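Local atomic coordinates of ornithine carbamoyltransferase (Campylobacter jejuni subsp. jejuni, PDB entry 3TPF), a protein that catalyses the reversible transfer of the carbamoyl group from carbamoyl phosphate to L-ornithine, giving L-citrulline and phosphate in arginine biosynthesis. Residues 5-8 with 9-12; 104-107 with 108-112; 133-136 with 137-141; 268-272 with 273-277. All coordinates share one frame; numbering follows the deposited sequence.

Interaction 1: residues 5-8 with 9-12; sequences FLTL and RDFS
Thr7 and Arg9 are joined in an ST turn: the threonine hydroxyl oxygen OG1 receives the Arg9 backbone N-H at 3.0 Å, in a nearly straight bond (171°). What makes this possible is the threonine torsion, which puts OG1 anti to its own nitrogen (chi1 172°) and thus alongside the advancing chain. The turn runs into a short 3-10 segment, where Thr7 O accepts from Asp10 N and Leu8 O from Phe11 N at 2.9 Å. The chain then passes to Ser12, the N-cap of helix 13-28.

Packing is dense on the side of the rings. Phe5 brings CE1 over one face of Phe11, with ring centroids 5.1 Å apart and planes inclined at 38°, an oblique pairing. Phe5 and Leu8 also bed against helix 126-138, where Phe5 lies close to Pro126, a residue predicted to bind carbamoyl phosphate. The opposing character belongs to Asp10, exposed to solvent, whose OD2 merely passes the Thr7 methyl CG2 at 3.7 Å. Arg9, partly exposed, keeps its aliphatic stem near Thr7 but sends its guanidinium away to Glu186 and Tyr124. Back on the buried side, Thr7 O lies in the plane of the Phe11 ring, at its edge, 3.5 Å from CD1.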
loop_
_atom_site.group_PDB
_atom_site.type_symbol
_atom_site.label_atom_id
_atom_site.label_comp_id
_atom_site.label_asym_id
_atom_site.label_seq_id
_atom_site.Cartn_x
_atom_site.Cartn_y
_atom_site.Cartn_z
ATOM N N PHE B 5 22.480 -6.695 -6.095
ATOM C CA PHE B 5 22.305 -6.417 -7.524
ATOM C C PHE B 5 22.130 -4.865 -7.722
ATOM O O PHE B 5 21.070 -4.349 -7.866
ATOM C CB PHE B 5 21.124 -7.213 -8.066
ATOM C CG PHE B 5 21.013 -7.129 -9.549
ATOM C CD1 PHE B 5 21.706 -8.021 -10.382
ATOM C CD2 PHE B 5 20.299 -6.145 -10.129
ATOM C CE1 PHE B 5 21.679 -7.916 -11.760
ATOM C CE2 PHE B 5 20.272 -6.006 -11.498
ATOM C CZ PHE B 5 20.987 -6.874 -12.329
ATOM N N LEU B 6 23.183 -4.134 -7.640
ATOM C CA LEU B 6 23.145 -2.664 -7.721
ATOM C C LEU B 6 23.486 -2.150 -9.090
ATOM O O LEU B 6 23.188 -1.025 -9.421
ATOM C CB LEU B 6 24.164 -2.066 -6.730
ATOM C CG LEU B 6 23.999 -2.574 -5.261
ATOM C CD1 LEU B 6 24.903 -1.880 -4.271
ATOM C CD2 LEU B 6 22.574 -2.416 -4.792
ATOM N N THR B 7 24.257 -2.928 -9.827
ATOM C CA THR B 7 24.637 -2.622 -11.204
ATOM C C THR B 7 25.114 -3.869 -11.947
ATOM O O THR B 7 25.744 -4.745 -11.371
ATOM C CB THR B 7 25.779 -1.587 -11.287
ATOM O OG1 THR B 7 26.217 -1.496 -12.654
ATOM C CG2 THR B 7 26.924 -2.000 -10.408
ATOM N N LEU B 8 24.886 -3.917 -13.239
ATOM C CA LEU B 8 25.374 -5.063 -13.974
ATOM C C LEU B 8 26.905 -5.144 -14.016
ATOM O O LEU B 8 27.496 -6.167 -14.407
ATOM C CB LEU B 8 24.796 -5.040 -15.377
ATOM C CG LEU B 8 23.302 -5.384 -15.319
ATOM C CD1 LEU B 8 22.536 -5.088 -16.583
ATOM C CD2 LEU B 8 23.271 -6.845 -14.943
ATOM N N ARG B 9 27.548 -4.051 -13.632
ATOM C CA ARG B 9 29.013 -4.013 -13.607
ATOM C C ARG B 9 29.572 -5.128 -12.784
ATOM O O ARG B 9 30.653 -5.579 -13.036
ATOM C CB ARG B 9 29.522 -2.730 -12.995
ATOM C CG ARG B 9 29.556 -1.575 -13.966
ATOM C CD ARG B 9 29.944 -0.310 -13.270
ATOM N NE ARG B 9 31.330 -0.327 -12.925
ATOM C CZ ARG B 9 32.037 0.766 -12.663
ATOM N NH1 ARG B 9 31.474 1.974 -12.705
ATOM N NH2 ARG B 9 33.330 0.653 -12.361
ATOM N N ASP B 10 28.841 -5.536 -11.762
ATOM C CA ASP B 10 29.295 -6.572 -10.845
ATOM C C ASP B 10 29.051 -7.993 -11.345
ATOM O O ASP B 10 29.201 -8.938 -10.588
ATOM C CB ASP B 10 28.623 -6.391 -9.472
ATOM C CG ASP B 10 29.020 -5.077 -8.773
ATOM O OD1 ASP B 10 30.180 -4.590 -8.937
ATOM O OD2 ASP B 10 28.178 -4.538 -8.020
ATOM N N PHE B 11 28.621 -8.161 -12.586
ATOM C CA PHE B 11 28.298 -9.503 -13.098
ATOM C C PHE B 11 28.995 -9.886 -14.398
ATOM O O PHE B 11 29.504 -9.019 -15.128
ATOM C CB PHE B 11 26.824 -9.678 -13.226
ATOM C CG PHE B 11 26.125 -9.515 -11.927
ATOM C CD1 PHE B 11 25.819 -8.239 -11.453
ATOM C CD2 PHE B 11 25.846 -10.623 -11.142
ATOM C CE1 PHE B 11 25.221 -8.079 -10.268
ATOM C CE2 PHE B 11 25.250 -10.465 -9.913
ATOM C CZ PHE B 11 24.945 -9.190 -9.495
ATOM N N SER B 12 29.108 -11.198 -14.608
ATOM C CA SER B 12 29.789 -11.720 -15.768
ATOM C C SER B 12 28.812 -11.872 -16.906
ATOM O O SER B 12 27.588 -11.969 -16.727
ATOM C CB SER B 12 30.407 -13.064 -15.496
ATOM O OG SER B 12 29.427 -14.053 -15.239
#

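Interaction 2: residues 104-107 with 108-112; sequences TLLE and FARYS
Glu107 and Arg110, three residues apart on helix 102-111, form a salt bridge in which NH1 of Arg110 donates to OE1 of Glu107 at 3.0 Å. The carboxylate oxygen lies in the guanidinium plane and is met nearly along its C-O axis, although the two flat groups are turned 75° from each other. A bend in the glutamate chain at chi2 (75°) brings the carboxylate round to that edge. Glu103 supplies a second carboxylate to the same NH1.

Van der Waals and edge contacts flank the bridge. NH2 of Arg110 passes 3.8 Å from CB of Leu106, which lies over one face of the guanidinium. On the other branch, Glu107 OE2 approaches CE2 of Tyr111 at 3.5 Å, while Glu107 O lies at the edge of the same ring.

Backbone bonds hold the helical frame, Phe108, Ala109 and Arg110 each donating to the carbonyl four residues earlier. This helix makes the beta-alpha-beta crossover between strands 94-98 and 116-118, with Leu105, Phe108 and Ala109 packed on the sheet. A side chain gripped by two acids on the outer turns, over a largely apolar inner face, implies an amphipathic helix in which the arginine probably offsets part of the charge of the two acids.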
loop_
_atom_site.group_PDB
_atom_site.type_symbol
_atom_site.label_atom_id
_atom_site.label_comp_id
_atom_site.label_asym_id
_atom_site.label_seq_id
_atom_site.Cartn_x
_atom_site.Cartn_y
_atom_site.Cartn_z
ATOM N N THR B 104 23.066 6.026 -1.526
ATOM C CA THR B 104 22.048 5.487 -0.627
ATOM C C THR B 104 21.905 3.986 -0.776
ATOM O O THR B 104 21.781 3.274 0.194
ATOM C CB THR B 104 20.672 6.131 -0.854
ATOM O OG1 THR B 104 20.776 7.560 -0.684
ATOM C CG2 THR B 104 19.639 5.554 0.093
ATOM N N LEU B 105 21.953 3.504 -1.986
ATOM C CA LEU B 105 21.886 2.075 -2.148
ATOM C C LEU B 105 23.104 1.448 -1.516
ATOM O O LEU B 105 23.024 0.386 -0.907
ATOM C CB LEU B 105 21.886 1.699 -3.642
ATOM C CG LEU B 105 20.532 1.728 -4.346
ATOM C CD1 LEU B 105 20.638 1.670 -5.846
ATOM C CD2 LEU B 105 19.798 0.548 -3.780
ATOM N N LEU B 106 24.253 2.050 -1.760
ATOM C CA LEU B 106 25.515 1.416 -1.367
ATOM C C LEU B 106 25.547 1.349 0.155
ATOM O O LEU B 106 25.832 0.331 0.777
ATOM C CB LEU B 106 26.715 2.187 -1.928
ATOM C CG LEU B 106 27.034 2.033 -3.430
ATOM C CD1 LEU B 106 28.069 3.075 -3.795
ATOM C CD2 LEU B 106 27.621 0.687 -3.864
ATOM N N GLU B 107 25.200 2.472 0.763
ATOM C CA GLU B 107 25.200 2.608 2.226
ATOM C C GLU B 107 24.226 1.604 2.867
ATOM O O GLU B 107 24.521 1.010 3.883
ATOM C CB GLU B 107 24.813 4.037 2.631
ATOM C CG GLU B 107 24.586 4.241 4.124
ATOM C CD GLU B 107 25.866 4.288 4.986
ATOM O OE1 GLU B 107 27.020 4.154 4.456
ATOM O OE2 GLU B 107 25.694 4.473 6.220
ATOM N N PHE B 108 23.064 1.445 2.271
ATOM C CA PHE B 108 22.098 0.452 2.757
ATOM C C PHE B 108 22.644 -0.974 2.625
ATOM O O PHE B 108 22.557 -1.750 3.554
ATOM C CB PHE B 108 20.801 0.567 1.971
ATOM C CG PHE B 108 19.637 -0.112 2.613
ATOM C CD1 PHE B 108 19.507 -1.515 2.543
ATOM C CD2 PHE B 108 18.631 0.633 3.211
ATOM C CE1 PHE B 108 18.415 -2.134 3.088
ATOM C CE2 PHE B 108 17.524 0.015 3.721
ATOM C CZ PHE B 108 17.411 -1.376 3.656
ATOM N N ALA B 109 23.181 -1.307 1.450
ATOM C CA ALA B 109 23.704 -2.688 1.138
ATOM C C ALA B 109 24.772 -3.039 2.128
ATOM O O ALA B 109 24.892 -4.170 2.603
ATOM C CB ALA B 109 24.269 -2.763 -0.260
ATOM N N ARG B 110 25.512 -2.006 2.462
ATOM C CA ARG B 110 26.634 -2.123 3.346
ATOM C C ARG B 110 26.165 -2.648 4.695
ATOM O O ARG B 110 26.883 -3.372 5.354
ATOM C CB ARG B 110 27.247 -0.743 3.494
ATOM C CG ARG B 110 28.704 -0.545 3.825
ATOM C CD ARG B 110 28.930 0.978 3.497
ATOM N NE ARG B 110 29.419 1.224 2.142
ATOM C CZ ARG B 110 29.336 2.400 1.494
ATOM N NH1 ARG B 110 28.767 3.467 2.079
ATOM N NH2 ARG B 110 29.831 2.522 0.245
ATOM N N TYR B 111 24.968 -2.274 5.125
ATOM C CA TYR B 111 24.421 -2.711 6.427
ATOM C C TYR B 111 23.256 -3.717 6.344
ATOM O O TYR B 111 22.633 -4.004 7.368
ATOM C CB TYR B 111 23.962 -1.483 7.222
ATOM C CG TYR B 111 25.097 -0.645 7.712
ATOM C CD1 TYR B 111 25.812 -1.001 8.849
ATOM C CD2 TYR B 111 25.487 0.496 7.027
ATOM C CE1 TYR B 111 26.871 -0.230 9.289
ATOM C CE2 TYR B 111 26.531 1.272 7.475
ATOM C CZ TYR B 111 27.221 0.918 8.607
ATOM O OH TYR B 111 28.277 1.736 9.036
ATOM N N SER B 112 22.892 -4.170 5.143
ATOM C CA SER B 112 21.702 -5.016 4.996
ATOM C C SER B 112 22.034 -6.450 4.992
ATOM O O SER B 112 22.745 -6.894 4.153
ATOM C CB SER B 112 20.960 -4.719 3.691
ATOM O OG SER B 112 19.822 -5.570 3.563
#

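Interaction 3: residues 133-136 with 137-141; sequences LFTI and KEWNK
Thr135 and Trp139 lie side by side at the end of helix 126-138, pointing the same way. The threonine methyl CG2 approaches the indole at CD1, 3.8 Å away, and Thr135 O sits at the ring edge, near its plane, 3.2 Å from the same CD1. Phe134 and Glu138, by contrast, meet at a slant: CE2 of the phenyl ring meets the carboxylate carbon CD at 3.7 Å, the two planes inclined at 52°. The glutamate chain is extended beyond CG and its oxygens are occupied further out, OE1 by Lys27 and OE2 by Asn288, so the ring flanks a carboxylate already held by polar partners.

Among the backbone bonds, Lys137 N, Glu138 N and Trp139 N donate to the carbonyls of Leu133, Phe134 and Thr135 in the usual helical pattern. The pattern then changes into a Schellman motif. Asn140, with a positive phi of 45°, is its C-prime residue; Lys141 N reaches back to Ile136 O at 3.1 Å (165°), and Asn140 N donates to Lys137 O at 3.2 Å. Trp139 N adds a weak bond to Ile136 O.

Apolar contact accompanies this reversal, for CG2 of Ile136 touches CB of Lys141 at 3.9 Å, the hydrophobic pairing that commonly goes with such a helix end. Ile136 also packs on Trp162 of helix 157-169, and Phe134 on Val292 of helix 279-302. The Lys141 chain, bent at chi2, carries NZ away from Ile136 to the backbone oxygen of Asp255.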
loop_
_atom_site.group_PDB
_atom_site.type_symbol
_atom_site.label_atom_id
_atom_site.label_comp_id
_atom_site.label_asym_id
_atom_site.label_seq_id
_atom_site.Cartn_x
_atom_site.Cartn_y
_atom_site.Cartn_z
ATOM N N LEU B 133 17.179 -6.478 -22.816
ATOM C CA LEU B 133 17.925 -7.664 -23.308
ATOM C C LEU B 133 17.024 -8.835 -23.593
ATOM O O LEU B 133 17.045 -9.432 -24.671
ATOM C CB LEU B 133 18.919 -8.087 -22.249
ATOM C CG LEU B 133 20.316 -8.438 -22.664
ATOM C CD1 LEU B 133 20.827 -7.540 -23.762
ATOM C CD2 LEU B 133 21.172 -8.215 -21.433
ATOM N N PHE B 134 16.170 -9.129 -22.624
ATOM C CA PHE B 134 15.211 -10.259 -22.742
ATOM C C PHE B 134 14.446 -10.088 -24.021
ATOM O O PHE B 134 14.139 -11.068 -24.751
ATOM C CB PHE B 134 14.224 -10.203 -21.572
ATOM C CG PHE B 134 13.168 -11.261 -21.600
ATOM C CD1 PHE B 134 13.383 -12.465 -20.985
ATOM C CD2 PHE B 134 11.963 -11.045 -22.192
ATOM C CE1 PHE B 134 12.428 -13.477 -21.028
ATOM C CE2 PHE B 134 11.002 -12.066 -22.265
ATOM C CZ PHE B 134 11.226 -13.275 -21.665
ATOM N N THR B 135 14.110 -8.823 -24.260
ATOM C CA THR B 135 13.199 -8.476 -25.358
ATOM C C THR B 135 13.868 -8.610 -26.711
ATOM O O THR B 135 13.304 -9.122 -27.652
ATOM C CB THR B 135 12.622 -7.076 -25.197
ATOM O OG1 THR B 135 11.857 -7.034 -23.981
ATOM C CG2 THR B 135 11.719 -6.827 -26.354
ATOM N N ILE B 136 15.112 -8.178 -26.734
ATOM C CA ILE B 136 15.959 -8.332 -27.899
ATOM C C ILE B 136 16.098 -9.811 -28.298
ATOM O O ILE B 136 16.012 -10.169 -29.459
ATOM C CB ILE B 136 17.356 -7.754 -27.648
ATOM C CG1 ILE B 136 17.275 -6.224 -27.522
ATOM C CG2 ILE B 136 18.271 -8.157 -28.782
ATOM C CD1 ILE B 136 18.530 -5.624 -26.974
ATOM N N LYS B 137 16.227 -10.657 -27.304
ATOM C CA LYS B 137 16.343 -12.078 -27.546
ATOM C C LYS B 137 15.026 -12.641 -28.072
ATOM O O LYS B 137 14.994 -13.468 -28.967
ATOM C CB LYS B 137 16.803 -12.764 -26.265
ATOM C CG LYS B 137 17.044 -14.251 -26.337
ATOM C CD LYS B 137 17.994 -14.727 -25.208
ATOM C CE LYS B 137 18.376 -16.237 -25.354
ATOM N NZ LYS B 137 17.468 -17.275 -24.733
ATOM N N GLU B 138 13.924 -12.162 -27.520
ATOM C CA GLU B 138 12.589 -12.612 -27.961
ATOM C C GLU B 138 12.257 -12.205 -29.373
ATOM O O GLU B 138 11.519 -12.880 -30.072
ATOM C CB GLU B 138 11.489 -12.053 -27.060
ATOM C CG GLU B 138 10.736 -13.080 -26.202
ATOM C CD GLU B 138 9.443 -12.501 -25.610
ATOM O OE1 GLU B 138 8.606 -13.380 -25.285
ATOM O OE2 GLU B 138 9.251 -11.214 -25.473
ATOM N N TRP B 139 12.819 -11.098 -29.801
ATOM C CA TRP B 139 12.522 -10.601 -31.131
ATOM C C TRP B 139 13.585 -11.035 -32.127
ATOM O O TRP B 139 13.765 -10.431 -33.187
ATOM C CB TRP B 139 12.310 -9.107 -31.103
ATOM C CG TRP B 139 10.956 -8.826 -30.510
ATOM C CD1 TRP B 139 10.531 -9.057 -29.182
ATOM C CD2 TRP B 139 9.824 -8.291 -31.178
ATOM N NE1 TRP B 139 9.216 -8.668 -29.006
ATOM C CE2 TRP B 139 8.759 -8.195 -30.200
ATOM C CE3 TRP B 139 9.606 -7.862 -32.473
ATOM C CZ2 TRP B 139 7.529 -7.743 -30.511
ATOM C CZ3 TRP B 139 8.387 -7.399 -32.789
ATOM C CH2 TRP B 139 7.332 -7.337 -31.817
ATOM N N ASN B 140 14.286 -12.093 -31.755
ATOM C CA ASN B 140 15.328 -12.669 -32.578
ATOM C C ASN B 140 16.274 -11.616 -33.203
ATOM O O ASN B 140 16.571 -11.678 -34.357
ATOM C CB ASN B 140 14.707 -13.503 -33.662
ATOM C CG ASN B 140 13.832 -14.571 -33.101
ATOM O OD1 ASN B 140 14.307 -15.516 -32.480
ATOM N ND2 ASN B 140 12.540 -14.429 -33.300
ATOM N N LYS B 141 16.718 -10.670 -32.395
ATOM C CA LYS B 141 17.670 -9.665 -32.831
ATOM C C LYS B 141 19.027 -9.897 -32.166
ATOM O O LYS B 141 19.873 -9.011 -32.134
ATOM C CB LYS B 141 17.176 -8.239 -32.568
ATOM C CG LYS B 141 15.851 -7.914 -33.244
ATOM C CD LYS B 141 16.019 -7.595 -34.707
ATOM C CE LYS B 141 14.735 -7.736 -35.514
ATOM N NZ LYS B 141 14.946 -7.523 -36.973
#

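Interaction 4: residues 268-272 with 273-277; sequences YEVSE and EIFEK
Rotated to a chi1 of 75°, Ser271 holds OG between its own backbone nitrogen and carbonyl carbon, from where it accepts the Ile274 N-H at 3.1 Å. One residue earlier, Val270 has CG1 in the corresponding place (chi1 76°), turned to the ring of Phe275, with CG1 4.0 Å from CD2; its other methyl, CG2, packs on CG2 of Ile274. Ser271 is thus the N-cap of helix 272-277, and Val270 with Phe275 makes the hydrophobic staple that brackets such a cap. Phe275 N donates to Ser271 O at 2.9 Å, starting the helical bonds, and Glu276 N follows to Glu272 O.

The apolar side chains face inward: Val270 and Ile274 rest on Leu258 of strand 257-260, and Phe275 lies close to Leu262, predicted to bind carbamoyl phosphate. Outward, Glu272 OE2 comes within 3.6 Å of CG of Glu276. Between Glu272 OE2 and Glu276 OE2 the distance is 4.9 Å. Glu276 OE2 is met by Arg266 and by Arg86 and Lys82 of a neighbouring subunit. Those cations, two of them from the neighbouring subunit, probably offset the repulsion between the two glutamates where the helix meets that subunit.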
loop_
_atom_site.group_PDB
_atom_site.type_symbol
_atom_site.label_atom_id
_atom_site.label_comp_id
_atom_site.label_asym_id
_atom_site.label_seq_id
_atom_site.Cartn_x
_atom_site.Cartn_y
_atom_site.Cartn_z
ATOM N N TYR B 268 8.830 14.532 -28.860
ATOM C CA TYR B 268 10.155 14.850 -28.342
ATOM C C TYR B 268 11.144 13.760 -28.754
ATOM O O TYR B 268 11.524 13.674 -29.930
ATOM C CB TYR B 268 10.105 15.045 -26.832
ATOM C CG TYR B 268 9.192 16.135 -26.468
ATOM C CD1 TYR B 268 7.874 15.880 -26.161
ATOM C CD2 TYR B 268 9.610 17.479 -26.559
ATOM C CE1 TYR B 268 6.998 16.923 -25.898
ATOM C CE2 TYR B 268 8.740 18.520 -26.301
ATOM C CZ TYR B 268 7.442 18.239 -25.961
ATOM O OH TYR B 268 6.577 19.256 -25.690
ATOM N N GLU B 269 11.522 12.889 -27.828
ATOM C CA GLU B 269 12.517 11.876 -28.156
ATOM C C GLU B 269 12.000 10.870 -29.181
ATOM O O GLU B 269 12.759 10.157 -29.810
ATOM C CB GLU B 269 12.984 11.134 -26.913
ATOM C CG GLU B 269 11.981 10.172 -26.318
ATOM C CD GLU B 269 10.983 10.804 -25.353
ATOM O OE1 GLU B 269 11.045 12.045 -25.060
ATOM O OE2 GLU B 269 10.120 9.997 -24.870
ATOM N N VAL B 270 10.707 10.821 -29.346
ATOM C CA VAL B 270 10.142 9.899 -30.280
ATOM C C VAL B 270 8.874 10.478 -30.902
ATOM O O VAL B 270 8.099 11.170 -30.220
ATOM C CB VAL B 270 9.870 8.551 -29.591
ATOM C CG1 VAL B 270 8.635 8.623 -28.722
ATOM C CG2 VAL B 270 9.681 7.479 -30.630
ATOM N N SER B 271 8.671 10.231 -32.192
ATOM C CA SER B 271 7.444 10.657 -32.860
ATOM C C SER B 271 6.299 9.692 -32.535
ATOM O O SER B 271 6.491 8.514 -32.349
ATOM C CB SER B 271 7.640 10.723 -34.350
ATOM O OG SER B 271 7.657 9.431 -34.902
ATOM N N GLU B 272 5.096 10.230 -32.550
ATOM C CA GLU B 272 3.866 9.467 -32.338
ATOM C C GLU B 272 3.766 8.303 -33.326
ATOM O O GLU B 272 3.547 7.162 -32.945
ATOM C CB GLU B 272 2.644 10.359 -32.501
ATOM C CG GLU B 272 1.362 9.751 -31.945
ATOM C CD GLU B 272 0.510 8.974 -32.962
ATOM O OE1 GLU B 272 0.660 9.250 -34.172
ATOM O OE2 GLU B 272 -0.365 8.156 -32.539
ATOM N N GLU B 273 3.994 8.620 -34.602
ATOM C CA GLU B 273 3.888 7.634 -35.690
ATOM C C GLU B 273 4.780 6.451 -35.374
ATOM O O GLU B 273 4.304 5.338 -35.256
ATOM C CB GLU B 273 4.158 8.222 -37.138
ATOM C CG GLU B 273 3.313 7.463 -38.237
ATOM C CD GLU B 273 3.880 7.392 -39.690
ATOM O OE1 GLU B 273 5.136 7.189 -39.867
ATOM O OE2 GLU B 273 3.040 7.496 -40.660
ATOM N N ILE B 274 6.051 6.734 -35.135
ATOM C CA ILE B 274 7.054 5.713 -34.962
ATOM C C ILE B 274 6.875 4.908 -33.686
ATOM O O ILE B 274 7.120 3.702 -33.631
ATOM C CB ILE B 274 8.487 6.293 -35.040
ATOM C CG1 ILE B 274 9.403 5.269 -35.683
ATOM C CG2 ILE B 274 9.035 6.684 -33.689
ATOM C CD1 ILE B 274 8.960 4.960 -37.092
ATOM N N PHE B 275 6.448 5.600 -32.661
ATOM C CA PHE B 275 6.205 4.977 -31.368
ATOM C C PHE B 275 5.098 3.963 -31.497
ATOM O O PHE B 275 5.270 2.801 -31.166
ATOM C CB PHE B 275 5.803 6.011 -30.337
ATOM C CG PHE B 275 5.534 5.443 -28.975
ATOM C CD1 PHE B 275 4.269 5.116 -28.598
ATOM C CD2 PHE B 275 6.559 5.245 -28.068
ATOM C CE1 PHE B 275 4.010 4.573 -27.328
ATOM C CE2 PHE B 275 6.315 4.665 -26.804
ATOM C CZ PHE B 275 5.031 4.340 -26.430
ATOM N N GLU B 276 3.986 4.409 -32.040
ATOM C CA GLU B 276 2.872 3.496 -32.286
ATOM C C GLU B 276 3.221 2.378 -33.293
ATOM O O GLU B 276 2.778 1.217 -33.157
ATOM C CB GLU B 276 1.627 4.219 -32.708
ATOM C CG GLU B 276 0.943 4.971 -31.561
ATOM C CD GLU B 276 0.435 4.038 -30.459
ATOM O OE1 GLU B 276 0.110 2.839 -30.747
ATOM O OE2 GLU B 276 0.303 4.514 -29.307
ATOM N N LYS B 277 4.084 2.699 -34.249
ATOM C CA LYS B 277 4.558 1.676 -35.206
ATOM C C LYS B 277 5.189 0.517 -34.434
ATOM O O LYS B 277 4.929 -0.644 -34.722
ATOM C CB LYS B 277 5.538 2.225 -36.230
ATOM C CG LYS B 277 5.648 1.349 -37.471
ATOM C CD LYS B 277 6.939 1.607 -38.224
ATOM C CE LYS B 277 7.190 0.676 -39.439
ATOM N NZ LYS B 277 8.592 0.065 -39.376
#

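In the fold
All four contacts are local, yet their chemistry follows their place in the fold. Interaction 1 is the most buried, an ST turn with a pair of phenylalanines ahead of helix 13-28; interactions 2, 3 and 4 are partly buried. Interactions 1 and 2 touch, through Leu6 packing on Leu106 and Ala109, whereas 2 and 4 lie about 39 Å apart between centres, in the carbamoyl-phosphate and ornithine domains. Helix 279-302 is shared ground: Phe5, Phe134 and Phe275 all pack on it, from interactions 1, 3 and 4. Interactions 3 and 4 are complementary, one ending a helix and the other starting one. Of the four, interaction 4 alone meets another subunit, while the salt bridges of Arg110 in interaction 2 run to acids of its own helix.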